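Local coordinates for molybdopterin-guanine dinucleotide biosynthesis protein A (MobA) (Archaeoglobus fulgidus, PDB 3NGW), which probably transfers GMP from GTP to molybdopterin during molybdenum cofactor biosynthesis, at residues A4-G9 against A74-A79; A78-F83 against D136-A141. All coordinates share one frame; numbering follows the deposited sequence.

Contact 1. Residues A4-G9 against A74-A79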
loop_
_atom_site.group_PDB
_atom_site.type_symbol
_atom_site.label_atom_id
_atom_site.label_comp_id
_atom_site.label_asym_id
_atom_site.label_seq_id
_atom_site.Cartn_x
_atom_site.Cartn_y
_atom_site.Cartn_z
ATOM N N ALA A 4 2.903 -5.500 -2.697
ATOM C CA ALA A 4 2.120 -5.863 -1.514
ATOM C C ALA A 4 1.013 -4.826 -1.360
ATOM O O ALA A 4 1.284 -3.675 -1.043
ATOM C CB ALA A 4 3.014 -5.867 -0.267
ATOM N N VAL A 5 -0.232 -5.230 -1.585
ATOM C CA VAL A 5 -1.360 -4.311 -1.472
ATOM C C VAL A 5 -1.993 -4.417 -0.084
ATOM O O VAL A 5 -2.441 -5.489 0.322
ATOM C CB VAL A 5 -2.417 -4.609 -2.561
ATOM C CG1 VAL A 5 -3.519 -3.544 -2.545
ATOM C CG2 VAL A 5 -1.742 -4.643 -3.940
ATOM N N LEU A 6 -2.001 -3.306 0.647
ATOM C CA LEU A 6 -2.566 -3.276 1.993
ATOM C C LEU A 6 -4.077 -3.052 1.898
ATOM O O LEU A 6 -4.520 -1.955 1.559
ATOM C CB LEU A 6 -1.909 -2.155 2.811
ATOM C CG LEU A 6 -0.381 -2.155 2.917
ATOM C CD1 LEU A 6 0.073 -0.940 3.706
ATOM C CD2 LEU A 6 0.108 -3.426 3.587
ATOM N N VAL A 7 -4.863 -4.088 2.201
ATOM C CA VAL A 7 -6.322 -3.999 2.114
ATOM C C VAL A 7 -7.048 -4.240 3.435
ATOM O O VAL A 7 -8.261 -4.455 3.452
ATOM C CB VAL A 7 -6.885 -5.014 1.074
ATOM C CG1 VAL A 7 -6.107 -4.913 -0.230
ATOM C CG2 VAL A 7 -6.832 -6.432 1.627
ATOM N N GLY A 8 -6.313 -4.194 4.539
ATOM C CA GLY A 8 -6.930 -4.422 5.834
ATOM C C GLY A 8 -7.552 -3.184 6.445
ATOM O O GLY A 8 -8.118 -3.226 7.543
ATOM N N GLY A 9 -7.442 -2.073 5.730
ATOM C CA GLY A 9 -7.998 -0.831 6.219
ATOM C C GLY A 9 -9.490 -0.924 6.476
ATOM O O GLY A 9 -10.258 -1.373 5.625
ATOM N N ALA A 74 2.352 -3.416 10.461
ATOM C CA ALA A 74 2.210 -4.860 10.573
ATOM C C ALA A 74 1.955 -5.481 9.208
ATOM O O ALA A 74 2.330 -6.627 8.955
ATOM C CB ALA A 74 1.069 -5.196 11.521
ATOM N N GLY A 75 1.311 -4.709 8.339
ATOM C CA GLY A 75 0.999 -5.175 7.003
ATOM C C GLY A 75 2.235 -5.187 6.127
ATOM O O GLY A 75 2.443 -6.128 5.370
ATOM N N ILE A 76 3.050 -4.138 6.225
ATOM C CA ILE A 76 4.275 -4.051 5.442
ATOM C C ILE A 76 5.224 -5.149 5.914
ATOM O O ILE A 76 5.790 -5.892 5.105
ATOM C CB ILE A 76 4.943 -2.671 5.616
ATOM C CG1 ILE A 76 4.050 -1.592 5.003
ATOM C CG2 ILE A 76 6.314 -2.649 4.948
ATOM C CD1 ILE A 76 4.495 -0.168 5.328
ATOM N N HIS A 77 5.376 -5.257 7.231
ATOM C CA HIS A 77 6.232 -6.272 7.835
ATOM C C HIS A 77 5.837 -7.658 7.340
ATOM O O HIS A 77 6.691 -8.461 6.977
ATOM C CB HIS A 77 6.112 -6.213 9.366
ATOM C CG HIS A 77 6.803 -7.337 10.077
ATOM N ND1 HIS A 77 6.135 -8.451 10.539
ATOM C CD2 HIS A 77 8.110 -7.526 10.388
ATOM C CE1 HIS A 77 6.998 -9.277 11.104
ATOM N NE2 HIS A 77 8.203 -8.741 11.025
ATOM N N ALA A 78 4.535 -7.923 7.330
ATOM C CA ALA A 78 4.019 -9.205 6.879
ATOM C C ALA A 78 4.474 -9.498 5.452
ATOM O O ALA A 78 4.901 -10.614 5.142
ATOM C CB ALA A 78 2.491 -9.212 6.953
ATOM N N ALA A 79 4.373 -8.504 4.579
ATOM C CA ALA A 79 4.789 -8.689 3.190
ATOM C C ALA A 79 6.293 -8.957 3.102
ATOM O O ALA A 79 6.726 -9.817 2.347
ATOM C CB ALA A 79 4.417 -7.457 2.353
#
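Leu6 and Ala4, neighbours on one face of strand 2-6, pack against Gly75, Ile76 and Ala79 of helix 72-83, a strand-helix layer of the alpha/beta nucleotidyltransferase domain with its GT-A-like fold. The strand is an inner one of the mixed sheet. The helix runs nearly antiparallel to it: the axes of 4-6 and 74-79 approach to 9.0 Å, at 158° between their directions. The helix leads on into strand 86-90, the sheet neighbour of strand 2-6. From its CB, Leu6 sets out toward the helix. CG swings anti to the carbonyl carbon (chi1 -55°), and the fork carries both methyls to the helix. CD1 reaches Ile76 CG1 at 4.2 Å. CD2 lies against bare helix backbone, 3.8 Å from Gly75 C and 4.0 Å from Ile76 N. Val44, Val88 and Leu126 also touch this leucine, so it sits in the buried core. One helical turn along from Gly75, Ala4 CB and Ala79 CB meet methyl to methyl at 3.4 Å, a tight fit. No hydrogen bond crosses the interface, and its closeness depends on small residues: a beta carbon modelled onto Gly75 would lie just 2.9 Å from Leu6 CD2.

Contact 2. Residues A78-F83 against D136-A141. With CA (calcium ion), chain B.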
loop_
_atom_site.group_PDB
_atom_site.type_symbol
_atom_site.label_atom_id
_atom_site.label_comp_id
_atom_site.label_asym_id
_atom_site.label_seq_id
_atom_site.Cartn_x
_atom_site.Cartn_y
_atom_site.Cartn_z
ATOM N N ALA A 78 4.535 -7.923 7.330
ATOM C CA ALA A 78 4.019 -9.205 6.879
ATOM C C ALA A 78 4.474 -9.498 5.452
ATOM O O ALA A 78 4.901 -10.614 5.142
ATOM C CB ALA A 78 2.491 -9.212 6.953
ATOM N N ALA A 79 4.373 -8.504 4.579
ATOM C CA ALA A 79 4.789 -8.689 3.190
ATOM C C ALA A 79 6.293 -8.957 3.102
ATOM O O ALA A 79 6.726 -9.817 2.347
ATOM C CB ALA A 79 4.417 -7.457 2.353
ATOM N N LEU A 80 7.092 -8.222 3.868
ATOM C CA LEU A 80 8.528 -8.444 3.831
ATOM C C LEU A 80 8.885 -9.852 4.295
ATOM O O LEU A 80 9.774 -10.491 3.724
ATOM C CB LEU A 80 9.259 -7.409 4.684
ATOM C CG LEU A 80 9.103 -5.980 4.153
ATOM C CD1 LEU A 80 9.836 -5.030 5.064
ATOM C CD2 LEU A 80 9.638 -5.874 2.730
ATOM N N ARG A 81 8.190 -10.346 5.321
ATOM C CA ARG A 81 8.453 -11.691 5.836
ATOM C C ARG A 81 7.931 -12.767 4.879
ATOM O O ARG A 81 8.376 -13.912 4.918
ATOM C CB ARG A 81 7.804 -11.883 7.215
ATOM C CG ARG A 81 8.345 -10.980 8.310
ATOM C CD ARG A 81 9.840 -11.156 8.517
ATOM N NE ARG A 81 10.328 -10.369 9.654
ATOM C CZ ARG A 81 11.609 -10.083 9.879
ATOM N NH1 ARG A 81 12.552 -10.510 9.047
ATOM N NH2 ARG A 81 11.953 -9.370 10.940
ATOM N N HIS A 82 6.991 -12.394 4.022
ATOM C CA HIS A 82 6.415 -13.328 3.064
ATOM C C HIS A 82 7.281 -13.579 1.834
ATOM O O HIS A 82 7.549 -14.727 1.491
ATOM C CB HIS A 82 5.045 -12.837 2.603
ATOM C CG HIS A 82 4.412 -13.722 1.580
ATOM N ND1 HIS A 82 3.977 -15.000 1.868
ATOM C CD2 HIS A 82 4.193 -13.542 0.257
ATOM C CE1 HIS A 82 3.523 -15.566 0.768
ATOM N NE2 HIS A 82 3.642 -14.701 -0.226
ATOM N N PHE A 83 7.701 -12.513 1.159
ATOM C CA PHE A 83 8.515 -12.687 -0.031
ATOM C C PHE A 83 9.644 -11.684 -0.247
ATOM O O PHE A 83 10.172 -11.572 -1.352
ATOM C CB PHE A 83 7.620 -12.764 -1.283
ATOM C CG PHE A 83 6.779 -11.532 -1.545
ATOM C CD1 PHE A 83 6.895 -10.392 -0.763
ATOM C CD2 PHE A 83 5.866 -11.524 -2.602
ATOM C CE1 PHE A 83 6.118 -9.263 -1.032
ATOM C CE2 PHE A 83 5.084 -10.397 -2.878
ATOM C CZ PHE A 83 5.209 -9.270 -2.090
ATOM N N ASP A 136 13.226 -5.831 10.335
ATOM C CA ASP A 136 13.501 -5.909 11.763
ATOM C C ASP A 136 13.042 -4.685 12.528
ATOM O O ASP A 136 12.414 -4.805 13.574
ATOM C CB ASP A 136 14.994 -6.125 12.023
ATOM C CG ASP A 136 15.477 -7.479 11.560
ATOM O OD1 ASP A 136 14.744 -8.470 11.759
ATOM O OD2 ASP A 136 16.595 -7.554 11.001
ATOM N N GLU A 137 13.369 -3.507 12.013
ATOM C CA GLU A 137 12.977 -2.274 12.676
ATOM C C GLU A 137 11.451 -2.131 12.707
ATOM O O GLU A 137 10.885 -1.617 13.678
ATOM C CB GLU A 137 13.619 -1.071 11.979
ATOM C CG GLU A 137 14.142 -0.031 12.951
ATOM C CD GLU A 137 15.000 -0.640 14.053
ATOM O OE1 GLU A 137 16.022 -1.296 13.732
ATOM O OE2 GLU A 137 14.642 -0.467 15.239
ATOM N N LEU A 138 10.787 -2.595 11.651
ATOM C CA LEU A 138 9.331 -2.533 11.584
ATOM C C LEU A 138 8.727 -3.498 12.591
ATOM O O LEU A 138 7.736 -3.184 13.245
ATOM C CB LEU A 138 8.831 -2.883 10.175
ATOM C CG LEU A 138 9.171 -1.892 9.056
ATOM C CD1 LEU A 138 8.522 -2.339 7.747
ATOM C CD2 LEU A 138 8.665 -0.510 9.435
ATOM N N GLU A 139 9.330 -4.673 12.718
ATOM C CA GLU A 139 8.831 -5.675 13.648
ATOM C C GLU A 139 9.028 -5.248 15.094
ATOM O O GLU A 139 8.181 -5.520 15.940
ATOM C CB GLU A 139 9.523 -7.007 13.413
ATOM C CG GLU A 139 9.101 -8.077 14.382
ATOM C CD GLU A 139 9.655 -9.420 13.996
ATOM O OE1 GLU A 139 10.832 -9.482 13.582
ATOM O OE2 GLU A 139 8.920 -10.424 14.112
ATOM N N ARG A 140 10.147 -4.588 15.379
ATOM C CA ARG A 140 10.404 -4.127 16.736
ATOM C C ARG A 140 9.313 -3.133 17.109
ATOM O O ARG A 140 8.786 -3.162 18.223
ATOM C CB ARG A 140 11.776 -3.457 16.843
ATOM C CG ARG A 140 12.933 -4.423 16.704
ATOM C CD ARG A 140 14.256 -3.777 17.085
ATOM N NE ARG A 140 15.380 -4.635 16.709
ATOM C CZ ARG A 140 15.968 -4.623 15.515
ATOM N NH1 ARG A 140 15.552 -3.785 14.575
ATOM N NH2 ARG A 140 16.957 -5.468 15.250
ATOM N N ALA A 141 8.958 -2.271 16.159
ATOM C CA ALA A 141 7.921 -1.267 16.382
ATOM C C ALA A 141 6.576 -1.917 16.705
ATOM O O ALA A 141 5.838 -1.451 17.577
ATOM C CB ALA A 141 7.791 -0.376 15.154
HETATM CA CA CA B . 16.894 -10.346 11.120
HETATM O O HOH W 1 15.261 -9.892 8.806
HETATM O O HOH W 2 16.093 -10.810 13.739
HETATM O O HOH W 3 14.642 -11.604 10.887
#
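A salt-bridge network of Arg81, Asp136 and Glu139 ties the C-terminal part of helix 72-83 to helix 135-143, beside a bound calcium ion. Both carboxylates are gripped by a single nitrogen, Arg81 NH2. Its bond to Asp136 OD1 is 3.0 Å long and nearly straight (168°), and OD1 lies in the guanidinium plane, at the edge of the group. The bond to Glu139 OE1 is about as long, 2.9 Å, but more bent (133°), with the oxygen tilted out of that plane. Either carboxylate receives NH2 from above its own plane. The arginine gets there by bending at chi2, which sends the rest of the chain across to the other helix. Within the MobA-like domain segments 78-83 and 136-141 cross steeply, at -134°, and below the charged groups they meet through leucines: Leu80 CD1 lies 4.0 Å from Leu138 CD1. Asp136 also faces the metal, binding calcium through OD2 at 2.8 Å. Water 1 lies between Arg81 and the calcium, accepting from Arg81 NH1 (2.8 Å) and coordinating the metal. An alanine in place of Asp136 would probably take the carboxylate oxygen from the calcium and leave Arg81 paired with Glu139 through the bent bond. Waters 2 and 3 also bind the calcium, and water 3 donates to Asp136 OD1.

Overall arrangement
From the N terminus, strand 2-6 comes first, and contact 1 brings helix 72-83 back onto it across a loop of 64 residues that includes helices 28-36 and 48-55 and strand 40-44. Contact 2 sets out from the same helix and closes a second loop, through strands 86-90, 115-119 and 129-130, at helix 135-143. The two loops follow one another along the chain, overlapping at Ala78 and Ala79; neither encloses the other. Helix 72-83 thus packs on strand 2-6 with one side and on helix 135-143 with another. The contacts also touch each other: Ile76 CG2 is 3.6 Å from Leu138 CD1, and His77 NE2 packs near Glu139 CB.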